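Local coordinates for outer envelope protein 64, mitochondrial (PDB 6HPG) that probably serves as a chaperone receptor at the mitochondrial outer membrane, its TPR domain supporting Hsp90-dependent delivery of proteins for import, at residues K72-K75 with A76-R80. Residues are numbered along the deposited sequence; the frame is centred on the assembly and turned at random.
Sequences KNVK and AYLRR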
ATOM      1  N   LYS A  72      -0.030 -11.995   3.856  1.00 25.99           N
ATOM      2  CA  LYS A  72      -1.473 -11.916   3.710  1.00 24.54           C
ATOM      3  C   LYS A  72      -2.016 -10.467   3.699  1.00 20.98           C
ATOM      4  O   LYS A  72      -3.195 -10.282   3.716  1.00 18.99           O
ATOM      5  CB  LYS A  72      -2.137 -12.774   4.778  1.00 30.49           C
ATOM      6  CG  LYS A  72      -1.820 -14.256   4.596  1.00 36.04           C
ATOM      7  CD  LYS A  72      -2.342 -15.084   5.751  1.00 42.28           C
ATOM      8  CE  LYS A  72      -2.285 -16.568   5.427  1.00 46.90           C
ATOM      9  NZ  LYS A  72      -2.521 -17.409   6.635  1.00 52.80           N
ATOM     10  N   ASN A  73      -1.148  -9.452   3.672  1.00 21.11           N
ATOM     11  CA  ASN A  73      -1.587  -8.075   3.593  1.00 19.72           C
ATOM     12  C   ASN A  73      -2.238  -7.705   2.254  1.00 22.19           C
ATOM     13  O   ASN A  73      -1.544  -7.440   1.278  1.00 23.12           O
ATOM     14  CB  ASN A  73      -0.430  -7.098   3.839  1.00 22.66           C
ATOM     15  CG  ASN A  73      -0.932  -5.696   4.011  1.00 22.17           C
ATOM     16  OD1 ASN A  73      -1.517  -5.126   3.076  1.00 22.98           O
ATOM     17  ND2 ASN A  73      -0.863  -5.184   5.238  1.00 28.84           N
ATOM     18  N   VAL A  74      -3.559  -7.603   2.246  1.00 18.89           N
ATOM     19  CA  VAL A  74      -4.305  -7.450   1.012  1.00 21.92           C
ATOM     20  C   VAL A  74      -3.937  -6.166   0.288  1.00 20.28           C
ATOM     21  O   VAL A  74      -3.753  -6.152  -0.929  1.00 20.56           O
ATOM     22  CB  VAL A  74      -5.828  -7.430   1.241  1.00 22.15           C
ATOM     23  CG1 VAL A  74      -6.569  -7.187  -0.085  1.00 22.48           C
ATOM     24  CG2 VAL A  74      -6.286  -8.729   1.874  1.00 25.92           C
ATOM     25  N   LYS A  75      -3.904  -5.087   1.036  1.00 19.38           N
ATOM     26  CA  LYS A  75      -3.605  -3.775   0.497  1.00 19.57           C
ATOM     27  C   LYS A  75      -2.220  -3.640  -0.135  1.00 16.92           C
ATOM     28  O   LYS A  75      -2.068  -2.887  -1.077  1.00 19.34           O
ATOM     29  CB  LYS A  75      -3.892  -2.681   1.539  1.00 20.95           C
ATOM     30  CG  LYS A  75      -5.389  -2.515   1.807  1.00 21.53           C
ATOM     31  CD  LYS A  75      -5.731  -1.209   2.516  1.00 20.12           C
ATOM     32  CE  LYS A  75      -7.109  -1.241   3.178  1.00 22.34           C
ATOM     33  NZ  LYS A  75      -7.479   0.036   3.893  1.00 19.75           N
ATOM     34  N   ALA A  76      -1.248  -4.426   0.313  1.00 15.79           N
ATOM     35  CA  ALA A  76       0.068  -4.463  -0.315  1.00 16.46           C
ATOM     36  C   ALA A  76       0.026  -4.919  -1.781  1.00 17.18           C
ATOM     37  O   ALA A  76       0.733  -4.372  -2.643  1.00 15.74           O
ATOM     38  CB  ALA A  76       1.033  -5.312   0.536  1.00 13.51           C
ATOM     39  N   TYR A  77      -0.827  -5.911  -2.070  1.00 18.67           N
ATOM     40  CA  TYR A  77      -1.043  -6.388  -3.409  1.00 17.99           C
ATOM     41  C   TYR A  77      -1.817  -5.376  -4.292  1.00 20.48           C
ATOM     42  O   TYR A  77      -1.421  -5.093  -5.446  1.00 17.17           O
ATOM     43  CB  TYR A  77      -1.687  -7.793  -3.398  1.00 17.99           C
ATOM     44  CG  TYR A  77      -0.812  -8.780  -2.715  1.00 19.59           C
ATOM     45  CD1 TYR A  77       0.347  -9.297  -3.340  1.00 24.33           C
ATOM     46  CD2 TYR A  77      -1.062  -9.154  -1.435  1.00 22.21           C
ATOM     47  CE1 TYR A  77       1.208 -10.158  -2.664  1.00 21.78           C
ATOM     48  CE2 TYR A  77      -0.208 -10.006  -0.754  1.00 21.90           C
ATOM     49  CZ  TYR A  77       0.916 -10.514  -1.368  1.00 22.96           C
ATOM     50  OH  TYR A  77       1.717 -11.366  -0.644  1.00 23.52           O
ATOM     51  N   LEU A  78      -2.921  -4.849  -3.750  1.00 20.08           N
ATOM     52  CA  LEU A  78      -3.722  -3.808  -4.424  1.00 18.41           C
ATOM     53  C   LEU A  78      -2.889  -2.605  -4.817  1.00 17.62           C
ATOM     54  O   LEU A  78      -2.941  -2.155  -5.951  1.00 15.66           O
ATOM     55  CB  LEU A  78      -4.834  -3.341  -3.512  1.00 18.36           C
ATOM     56  CG  LEU A  78      -5.900  -4.405  -3.162  1.00 21.13           C
ATOM     57  CD1 LEU A  78      -7.010  -3.779  -2.335  1.00 21.76           C
ATOM     58  CD2 LEU A  78      -6.512  -4.998  -4.401  1.00 19.35           C
ATOM     59  N   ARG A  79      -2.112  -2.099  -3.856  1.00 21.10           N
ATOM     60  CA  ARG A  79      -1.208  -0.949  -4.059  1.00 23.58           C
ATOM     61  C   ARG A  79       0.009  -1.210  -4.971  1.00 26.50           C
ATOM     62  O   ARG A  79       0.312  -0.358  -5.836  1.00 23.34           O
ATOM     63  CB  ARG A  79      -0.757  -0.354  -2.721  1.00 24.45           C
ATOM     64  CG  ARG A  79      -1.913   0.365  -1.988  1.00 28.20           C
ATOM     65  CD  ARG A  79      -1.561   0.885  -0.594  1.00 26.03           C
ATOM     66  NE  ARG A  79      -2.765   1.465  -0.038  1.00 21.82           N
ATOM     67  CZ  ARG A  79      -3.176   1.369   1.211  1.00 18.73           C
ATOM     68  NH1 ARG A  79      -2.456   0.754   2.143  1.00 17.86           N
ATOM     69  NH2 ARG A  79      -4.324   1.918   1.524  1.00 20.69           N
ATOM     70  N   ARG A  80       0.694  -2.354  -4.813  1.00 21.78           N
ATOM     71  CA  ARG A  80       1.778  -2.680  -5.736  1.00 20.94           C
ATOM     72  C   ARG A  80       1.215  -2.854  -7.151  1.00 27.89           C
ATOM     73  O   ARG A  80       1.809  -2.377  -8.135  1.00 24.12           O
ATOM     74  CB  ARG A  80       2.556  -3.920  -5.316  1.00 21.91           C
ATOM     75  CG  ARG A  80       3.937  -3.944  -5.954  1.00 23.30           C
ATOM     76  CD  ARG A  80       4.860  -5.016  -5.443  1.00 21.69           C
ATOM     77  NE  ARG A  80       4.392  -6.356  -5.792  1.00 22.14           N
ATOM     78  CZ  ARG A  80       5.003  -7.474  -5.413  1.00 21.95           C
ATOM     79  NH1 ARG A  80       4.504  -8.641  -5.765  1.00 16.86           N
ATOM     80  NH2 ARG A  80       6.139  -7.431  -4.712  1.00 24.49           N
TER
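Ala76 N is gripped twice by Asn73: it donates to the side-chain OD1 of Asn73 at 2.9 Å and, weakly, to the backbone O of Asn73. Asn73 is thus the N-cap of helix 74-86, the first helix of the third TPR repeat. Its CG stands anti to the backbone N (chi1 -169°), which brings the amide oxygen round to the first turn, where Ala76 N lies 29° out of the carbonyl plane. Replacing the asparagine by an alanine would remove OD1 and is likely to leave Ala76 N with little more than the weak bond to Asn73 O, so that the start of the helix frays. Regular turns follow, Leu78 N to Val74 O and Arg79 N to Lys75 O. CG1 of Val74 rests against CD1 of Leu78 at 4.1 Å. The Tyr77 ring packs between helices 56-69 and 90-103, edge-to-face with His99 of the latter. One turn apart, Lys75 and Arg79 run side by side as extended chains, and CD of Lys75 lies over a face of the Arg79 guanidinium, 3.6 Å from NH2. Their cationic ends converge on the bound peptide, holding its backbone and, through Lys75 NZ, an acidic side chain, consistent with the chaperone-receptor role.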